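Local coordinates for protein adhesin LabA (Helicobacter pylori, PDB 6GMM) that is an adhesin of the gastric bacterium that binds the LacdiNAc glycan through its exodomain, probably attaching the cell to the stomach mucosa, at residues Ala24-Ser29 / Ser390-Leu395; Ile111-Thr116 / Leu126-Tyr131. One frame throughout, in Å; residues are numbered along the deposited sequence.

Contact 1: residues Ala24-Ser29 / Ser390-Leu395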
ATOM      1  N   ALA A  24     -13.311 -27.932   0.859  1.00 26.04           N
ATOM      2  CA  ALA A  24     -14.090 -26.913   1.561  1.00 25.17           C
ATOM      3  C   ALA A  24     -14.579 -25.836   0.596  1.00 28.39           C
ATOM      4  O   ALA A  24     -15.696 -25.350   0.750  1.00 28.52           O
ATOM      5  CB  ALA A  24     -13.273 -26.294   2.687  1.00 25.30           C
ATOM      6  N   LEU A  25     -13.767 -25.512  -0.433  1.00 25.22           N
ATOM      7  CA  LEU A  25     -14.122 -24.527  -1.451  1.00 24.99           C
ATOM      8  C   LEU A  25     -15.211 -25.008  -2.395  1.00 29.33           C
ATOM      9  O   LEU A  25     -16.105 -24.228  -2.720  1.00 28.87           O
ATOM     10  CB  LEU A  25     -12.893 -24.026  -2.239  1.00 24.70           C
ATOM     11  CG  LEU A  25     -11.942 -23.107  -1.486  1.00 28.04           C
ATOM     12  CD1 LEU A  25     -10.623 -22.952  -2.224  1.00 27.52           C
ATOM     13  CD2 LEU A  25     -12.588 -21.779  -1.167  1.00 29.94           C
ATOM     14  N   ILE A  26     -15.163 -26.297  -2.800  1.00 26.72           N
ATOM     15  CA  ILE A  26     -16.134 -26.895  -3.714  1.00 26.24           C
ATOM     16  C   ILE A  26     -17.500 -26.981  -3.046  1.00 28.80           C
ATOM     17  O   ILE A  26     -18.520 -26.701  -3.689  1.00 27.20           O
ATOM     18  CB  ILE A  26     -15.629 -28.237  -4.292  1.00 28.94           C
ATOM     19  CG1 ILE A  26     -14.402 -28.040  -5.212  1.00 28.44           C
ATOM     20  CG2 ILE A  26     -16.747 -28.991  -5.044  1.00 31.95           C
ATOM     21  CD1 ILE A  26     -14.710 -27.599  -6.708  1.00 37.30           C
ATOM     22  N   ARG A  27     -17.494 -27.293  -1.733  1.00 26.06           N
ATOM     23  CA  ARG A  27     -18.681 -27.352  -0.893  1.00 26.92           C
ATOM     24  C   ARG A  27     -19.248 -25.936  -0.813  1.00 31.98           C
ATOM     25  O   ARG A  27     -20.414 -25.742  -1.159  1.00 33.42           O
ATOM     26  CB  ARG A  27     -18.347 -27.938   0.501  1.00 29.92           C
ATOM     27  CG  ARG A  27     -18.411 -29.483   0.556  1.00 43.99           C
ATOM     28  CD  ARG A  27     -17.366 -30.105   1.485  1.00 60.62           C
ATOM     29  NE  ARG A  27     -17.942 -30.580   2.748  1.00 76.87           N
ATOM     30  CZ  ARG A  27     -17.747 -31.791   3.276  1.00 94.46           C
ATOM     31  NH1 ARG A  27     -18.318 -32.119   4.428  1.00 82.54           N
ATOM     32  NH2 ARG A  27     -16.981 -32.681   2.656  1.00 78.91           N
ATOM     33  N   GLN A  28     -18.387 -24.933  -0.482  1.00 26.90           N
ATOM     34  CA  GLN A  28     -18.761 -23.521  -0.392  1.00 26.33           C
ATOM     35  C   GLN A  28     -19.368 -23.000  -1.712  1.00 30.18           C
ATOM     36  O   GLN A  28     -20.373 -22.287  -1.672  1.00 32.50           O
ATOM     37  CB  GLN A  28     -17.548 -22.686  -0.008  1.00 26.93           C
ATOM     38  CG  GLN A  28     -17.704 -21.899   1.281  1.00 44.98           C
ATOM     39  CD  GLN A  28     -16.516 -20.985   1.530  1.00 63.46           C
ATOM     40  OE1 GLN A  28     -15.349 -21.326   1.265  1.00 51.13           O
ATOM     41  NE2 GLN A  28     -16.783 -19.800   2.066  1.00 58.33           N
ATOM     42  N   SER A  29     -18.806 -23.409  -2.873  1.00 24.86           N
ATOM     43  CA  SER A  29     -19.258 -23.003  -4.221  1.00 24.79           C
ATOM     44  C   SER A  29     -20.675 -23.421  -4.571  1.00 30.56           C
ATOM     45  O   SER A  29     -21.244 -22.911  -5.543  1.00 30.31           O
ATOM     46  CB  SER A  29     -18.315 -23.539  -5.291  1.00 25.37           C
ATOM     47  OG  SER A  29     -16.968 -23.210  -5.022  1.00 34.03           O
ATOM     48  N   SER A 390     -13.121 -27.293 -13.733  1.00 28.00           N
ATOM     49  CA  SER A 390     -11.701 -27.631 -13.611  1.00 28.28           C
ATOM     50  C   SER A 390     -11.258 -27.892 -12.176  1.00 31.00           C
ATOM     51  O   SER A 390     -10.433 -28.773 -11.940  1.00 30.31           O
ATOM     52  CB  SER A 390     -10.851 -26.509 -14.194  1.00 33.48           C
ATOM     53  OG  SER A 390      -9.483 -26.828 -14.004  1.00 50.84           O
ATOM     54  N   GLN A 391     -11.764 -27.095 -11.231  1.00 27.66           N
ATOM     55  CA  GLN A 391     -11.445 -27.210  -9.810  1.00 27.03           C
ATOM     56  C   GLN A 391     -12.011 -28.493  -9.214  1.00 33.01           C
ATOM     57  O   GLN A 391     -11.328 -29.162  -8.437  1.00 32.61           O
ATOM     58  CB  GLN A 391     -11.928 -25.968  -9.043  1.00 27.52           C
ATOM     59  CG  GLN A 391     -11.062 -24.709  -9.224  1.00 23.44           C
ATOM     60  CD  GLN A 391      -9.637 -24.921  -8.747  1.00 37.09           C
ATOM     61  OE1 GLN A 391      -9.324 -24.763  -7.562  1.00 30.34           O
ATOM     62  NE2 GLN A 391      -8.742 -25.295  -9.664  1.00 27.16           N
ATOM     63  N   TYR A 392     -13.229 -28.874  -9.635  1.00 31.39           N
ATOM     64  CA  TYR A 392     -13.898 -30.098  -9.202  1.00 30.79           C
ATOM     65  C   TYR A 392     -13.175 -31.343  -9.726  1.00 35.14           C
ATOM     66  O   TYR A 392     -12.964 -32.290  -8.964  1.00 33.10           O
ATOM     67  CB  TYR A 392     -15.397 -30.056  -9.546  1.00 32.82           C
ATOM     68  CG  TYR A 392     -16.211 -31.249  -9.079  1.00 36.94           C
ATOM     69  CD1 TYR A 392     -16.165 -31.677  -7.752  1.00 39.05           C
ATOM     70  CD2 TYR A 392     -17.096 -31.890  -9.939  1.00 38.61           C
ATOM     71  CE1 TYR A 392     -16.920 -32.770  -7.318  1.00 39.74           C
ATOM     72  CE2 TYR A 392     -17.840 -32.988  -9.521  1.00 40.17           C
ATOM     73  CZ  TYR A 392     -17.760 -33.418  -8.207  1.00 48.44           C
ATOM     74  OH  TYR A 392     -18.527 -34.478  -7.793  1.00 52.88           O
ATOM     75  N   GLN A 393     -12.728 -31.308 -11.000  1.00 33.19           N
ATOM     76  CA  GLN A 393     -11.929 -32.366 -11.637  1.00 32.33           C
ATOM     77  C   GLN A 393     -10.613 -32.511 -10.850  1.00 34.65           C
ATOM     78  O   GLN A 393     -10.149 -33.625 -10.644  1.00 34.63           O
ATOM     79  CB  GLN A 393     -11.595 -31.973 -13.089  1.00 33.80           C
ATOM     80  CG  GLN A 393     -10.876 -33.059 -13.873  1.00 56.72           C
ATOM     81  CD  GLN A 393     -10.630 -32.662 -15.301  1.00 84.01           C
ATOM     82  OE1 GLN A 393      -9.536 -32.216 -15.668  1.00 78.36           O
ATOM     83  NE2 GLN A 393     -11.638 -32.838 -16.149  1.00 81.58           N
ATOM     84  N   LYS A 394     -10.027 -31.385 -10.414  1.00 29.70           N
ATOM     85  CA  LYS A 394      -8.782 -31.367  -9.636  1.00 29.90           C
ATOM     86  C   LYS A 394      -8.934 -32.102  -8.274  1.00 35.46           C
ATOM     87  O   LYS A 394      -8.014 -32.818  -7.864  1.00 35.75           O
ATOM     88  CB  LYS A 394      -8.252 -29.933  -9.465  1.00 29.80           C
ATOM     89  N   LEU A 395     -10.126 -31.994  -7.638  1.00 32.40           N
ATOM     90  CA  LEU A 395     -10.468 -32.652  -6.362  1.00 32.10           C
ATOM     91  C   LEU A 395     -10.416 -34.170  -6.520  1.00 37.46           C
ATOM     92  O   LEU A 395      -9.939 -34.876  -5.620  1.00 39.02           O
ATOM     93  CB  LEU A 395     -11.867 -32.200  -5.886  1.00 31.93           C
ATOM     94  CG  LEU A 395     -12.354 -32.667  -4.492  1.00 36.61           C
ATOM     95  CD1 LEU A 395     -11.362 -32.269  -3.379  1.00 36.21           C
ATOM     96  CD2 LEU A 395     -13.718 -32.087  -4.187  1.00 36.55           C
TER

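Contact 2: residues Ile111-Thr116 / Leu126-Tyr131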
ATOM      1  N   ILE A 111      11.456  33.335  -0.603  1.00 26.80           N
ATOM      2  CA  ILE A 111      12.816  33.076  -1.035  1.00 26.98           C
ATOM      3  C   ILE A 111      13.065  33.620  -2.439  1.00 27.84           C
ATOM      4  O   ILE A 111      12.193  33.514  -3.309  1.00 26.91           O
ATOM      5  CB  ILE A 111      13.137  31.547  -0.935  1.00 30.70           C
ATOM      6  CG1 ILE A 111      14.653  31.303  -0.849  1.00 32.48           C
ATOM      7  CG2 ILE A 111      12.522  30.751  -2.090  1.00 31.57           C
ATOM      8  CD1 ILE A 111      15.063  29.977  -0.235  1.00 42.56           C
ATOM      9  N   THR A 112      14.257  34.185  -2.654  1.00 22.12           N
ATOM     10  CA  THR A 112      14.682  34.616  -3.966  1.00 21.75           C
ATOM     11  C   THR A 112      15.856  33.727  -4.371  1.00 24.45           C
ATOM     12  O   THR A 112      16.823  33.581  -3.611  1.00 24.23           O
ATOM     13  CB  THR A 112      14.971  36.145  -4.004  1.00 30.98           C
ATOM     14  OG1 THR A 112      13.745  36.860  -3.817  1.00 32.39           O
ATOM     15  CG2 THR A 112      15.608  36.582  -5.308  1.00 24.67           C
ATOM     16  N   CYS A 113      15.747  33.102  -5.546  1.00 23.55           N
ATOM     17  CA  CYS A 113      16.808  32.265  -6.119  1.00 24.18           C
ATOM     18  C   CYS A 113      17.597  33.203  -6.986  1.00 29.76           C
ATOM     19  O   CYS A 113      17.324  33.288  -8.184  1.00 30.29           O
ATOM     20  CB  CYS A 113      16.243  31.107  -6.946  1.00 24.00           C
ATOM     21  SG  CYS A 113      15.232  29.917  -6.024  1.00 26.74           S
ATOM     22  N   GLY A 114      18.511  33.958  -6.376  1.00 28.29           N
ATOM     23  CA  GLY A 114      19.324  34.934  -7.099  1.00 28.54           C
ATOM     24  C   GLY A 114      20.823  34.802  -6.926  1.00 32.80           C
ATOM     25  O   GLY A 114      21.550  35.767  -7.196  1.00 33.94           O
ATOM     26  N   THR A 115      21.308  33.623  -6.474  1.00 27.00           N
ATOM     27  CA  THR A 115      22.743  33.390  -6.273  1.00 27.39           C
ATOM     28  C   THR A 115      23.488  33.176  -7.605  1.00 30.62           C
ATOM     29  O   THR A 115      23.146  32.284  -8.380  1.00 30.10           O
ATOM     30  CB  THR A 115      22.960  32.267  -5.273  1.00 34.30           C
ATOM     31  OG1 THR A 115      22.399  32.705  -4.040  1.00 41.80           O
ATOM     32  CG2 THR A 115      24.451  31.890  -5.097  1.00 29.71           C
ATOM     33  N   THR A 116      24.544  33.969  -7.813  1.00 28.28           N
ATOM     34  CA  THR A 116      25.382  33.981  -9.006  1.00 27.77           C
ATOM     35  C   THR A 116      26.843  33.551  -8.728  1.00 30.34           C
ATOM     36  O   THR A 116      27.578  33.212  -9.666  1.00 29.45           O
ATOM     37  CB  THR A 116      25.321  35.388  -9.609  1.00 34.61           C
ATOM     38  OG1 THR A 116      25.558  36.323  -8.559  1.00 36.25           O
ATOM     39  CG2 THR A 116      23.970  35.697 -10.264  1.00 28.55           C
ATOM     40  N   LEU A 126      21.339  24.762  -5.618  1.00 23.16           N
ATOM     41  CA  LEU A 126      20.174  24.279  -6.327  1.00 22.79           C
ATOM     42  C   LEU A 126      19.790  25.292  -7.387  1.00 24.48           C
ATOM     43  O   LEU A 126      19.562  26.428  -7.069  1.00 23.50           O
ATOM     44  CB  LEU A 126      19.007  24.025  -5.346  1.00 22.18           C
ATOM     45  CG  LEU A 126      17.815  23.254  -5.895  1.00 25.21           C
ATOM     46  CD1 LEU A 126      18.200  21.827  -6.213  1.00 26.44           C
ATOM     47  CD2 LEU A 126      16.654  23.260  -4.899  1.00 24.80           C
ATOM     48  N   SER A 127      19.694  24.874  -8.641  1.00 23.50           N
ATOM     49  CA  SER A 127      19.230  25.676  -9.777  1.00 23.48           C
ATOM     50  C   SER A 127      17.874  26.364  -9.461  1.00 23.57           C
ATOM     51  O   SER A 127      17.073  25.818  -8.706  1.00 21.85           O
ATOM     52  CB  SER A 127      19.001  24.730 -10.950  1.00 29.80           C
ATOM     53  OG  SER A 127      18.592  25.448 -12.096  1.00 47.37           O
ATOM     54  N   THR A 128      17.595  27.502 -10.094  1.00 22.54           N
ATOM     55  CA  THR A 128      16.322  28.216  -9.935  1.00 22.04           C
ATOM     56  C   THR A 128      15.208  27.355 -10.531  1.00 23.67           C
ATOM     57  O   THR A 128      14.211  27.144  -9.841  1.00 21.55           O
ATOM     58  CB  THR A 128      16.385  29.606 -10.566  1.00 26.85           C
ATOM     59  OG1 THR A 128      17.382  30.382  -9.889  1.00 27.24           O
ATOM     60  CG2 THR A 128      15.044  30.338 -10.509  1.00 26.32           C
ATOM     61  N   GLU A 129      15.432  26.761 -11.746  1.00 22.62           N
ATOM     62  CA  GLU A 129      14.456  25.880 -12.405  1.00 23.29           C
ATOM     63  C   GLU A 129      14.044  24.684 -11.527  1.00 27.20           C
ATOM     64  O   GLU A 129      12.854  24.385 -11.449  1.00 26.48           O
ATOM     65  CB  GLU A 129      14.877  25.430 -13.832  1.00 25.43           C
ATOM     66  CG  GLU A 129      16.168  24.646 -14.003  1.00 36.85           C
ATOM     67  CD  GLU A 129      16.700  24.537 -15.431  1.00 65.72           C
ATOM     68  OE1 GLU A 129      16.015  24.996 -16.377  1.00 50.51           O
ATOM     69  OE2 GLU A 129      17.827  24.015 -15.601  1.00 61.72           O
ATOM     70  N   ASN A 130      15.012  24.031 -10.831  1.00 24.49           N
ATOM     71  CA  ASN A 130      14.700  22.912  -9.928  1.00 22.49           C
ATOM     72  C   ASN A 130      13.984  23.411  -8.666  1.00 23.65           C
ATOM     73  O   ASN A 130      13.206  22.695  -8.103  1.00 23.04           O
ATOM     74  CB  ASN A 130      15.945  22.142  -9.562  1.00 21.17           C
ATOM     75  CG  ASN A 130      16.464  21.298 -10.697  1.00 34.65           C
ATOM     76  OD1 ASN A 130      15.729  20.866 -11.587  1.00 22.10           O
ATOM     77  ND2 ASN A 130      17.748  21.017 -10.675  1.00 22.50           N
ATOM     78  N   TYR A 131      14.241  24.629  -8.221  1.00 22.58           N
ATOM     79  CA  TYR A 131      13.520  25.123  -7.054  1.00 20.74           C
ATOM     80  C   TYR A 131      12.067  25.322  -7.473  1.00 22.28           C
ATOM     81  O   TYR A 131      11.179  24.820  -6.784  1.00 20.45           O
ATOM     82  CB  TYR A 131      14.140  26.402  -6.446  1.00 19.99           C
ATOM     83  CG  TYR A 131      13.542  26.702  -5.088  1.00 19.64           C
ATOM     84  CD1 TYR A 131      12.260  27.236  -4.972  1.00 19.41           C
ATOM     85  CD2 TYR A 131      14.210  26.357  -3.919  1.00 19.65           C
ATOM     86  CE1 TYR A 131      11.672  27.443  -3.727  1.00 19.35           C
ATOM     87  CE2 TYR A 131      13.637  26.565  -2.668  1.00 19.47           C
ATOM     88  CZ  TYR A 131      12.359  27.093  -2.578  1.00 23.56           C
ATOM     89  OH  TYR A 131      11.752  27.257  -1.358  1.00 23.01           O
TER

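Contact 1: residues Ala24-Ser29 / Ser390-Leu395
Ile26, near the C-terminal end of helix 4-28, reaches across to helix 388-408 and touches Gln391, Tyr392 and Leu395. Its CB leaves the backbone toward the partner helix and splits there into two branches. The CG2 methyl goes to the tyrosine and lies 3.9 Å from Tyr392 CD1; it approaches the ring obliquely. The other branch starts at CG1, which sits anti to the carbonyl carbon (chi1 -66°) and passes the leucine, with Ile26 CG1 4.2 Å from Leu395 CD2. The torsion about CB-CG1, chi2 -82°, then turns CD1 against the backbone of helix 388-408. There Ile26 CD1 is 3.5 Å from Tyr392 N and 3.8 Å from Gln391 C, so the methyl is pressed against a peptide unit, with Tyr392 CB and Gln391 CB beside it.

The side chains of Ile26 and Tyr392 cross at about a right angle. No hydrogen bond spans the segments: the phenol oxygen of Tyr392 is used elsewhere, bonded to the carbonyl of Asp433, while Tyr435 packs against both Tyr392 and Leu395. At the end of segment 24-29, Leu25 O takes two bonds from Ser29, from opposite faces of its plane, one from OG at 2.7 Å and one from the backbone N. The axes of the two short helical segments come within 10.4 Å and run in roughly opposite directions, at 138°, clearly crossed. This is helix-helix packing, an apolar contact within a helical bundle that brings together the N-terminal and C-terminal parts of the chain.

Contact 2: residues Ile111-Thr116 / Leu126-Tyr131
Cys113 and Tyr131 make the sulfur-aromatic contact that joins strand 111-113 to the first turn of helix 128-145. The sulfur stands 4.4 Å from the centroid of the Tyr131 ring, the line to it 35° off the ring normal, an oblique approach at the CB end of the ring: Cys113 SG is 3.7 Å from Tyr131 CB. Tyr131 has its CG anti to the backbone N (chi1 -168°), which swings the ring out toward the strand. The same sulfur is bonded to Cys83, so the group packed against the tyrosine is one half of a disulfide, tied to another part of the chain.

Apolar packing continues along the ring toward the phenol end. Ile111 CG2 lies 3.7 Å from Tyr131 CZ and about as far from the hydroxyl, again oblique to the ring. Phe98 and Trp73 meet the tyrosine with their own rings, which makes this a small aromatic cluster. Strand 111-113 pairs antiparallel with strand 96-98 in a two-stranded sheet, a beta hairpin, and the start of helix 128-145 packs against the face bearing Ile111 and Cys113, in the part of the chain related to the SabA N-terminal extracellular adhesion domain.

Polar groups gather at the start of the helix. Thr128 OG1 comes 3.2 Å from Cys113 CB, a close contact with no hydrogen bond across the segments; the hydroxyl is bonded instead to the carbonyl of Gly94. Thr128 CG2 adds a methyl touch, 3.8 Å from Cys113 CB. Ser127 occupies the N-cap position, and its backbone O takes a bond from Tyr131 N (3.1 Å), closing the first turn of the helix that carries the ring.

Both contacts are mostly buried, yet they lie on opposite sides of the chain's centre, about 65 Å between centres, and share no helix or strand. Contact 1 closes a span of 360 residues, and contact 2 is nested inside it, joining segments with nine residues between them. The chemistry follows the place. In contact 1 two helices meet through aliphatic branches and backbone, with the tyrosine hydroxyl bonded to a neighbouring strand. In contact 2 a strand meets a helix start through a disulfide sulfur and a tyrosine ring amid other aromatics. Neither has a hydrogen bond between its two segments.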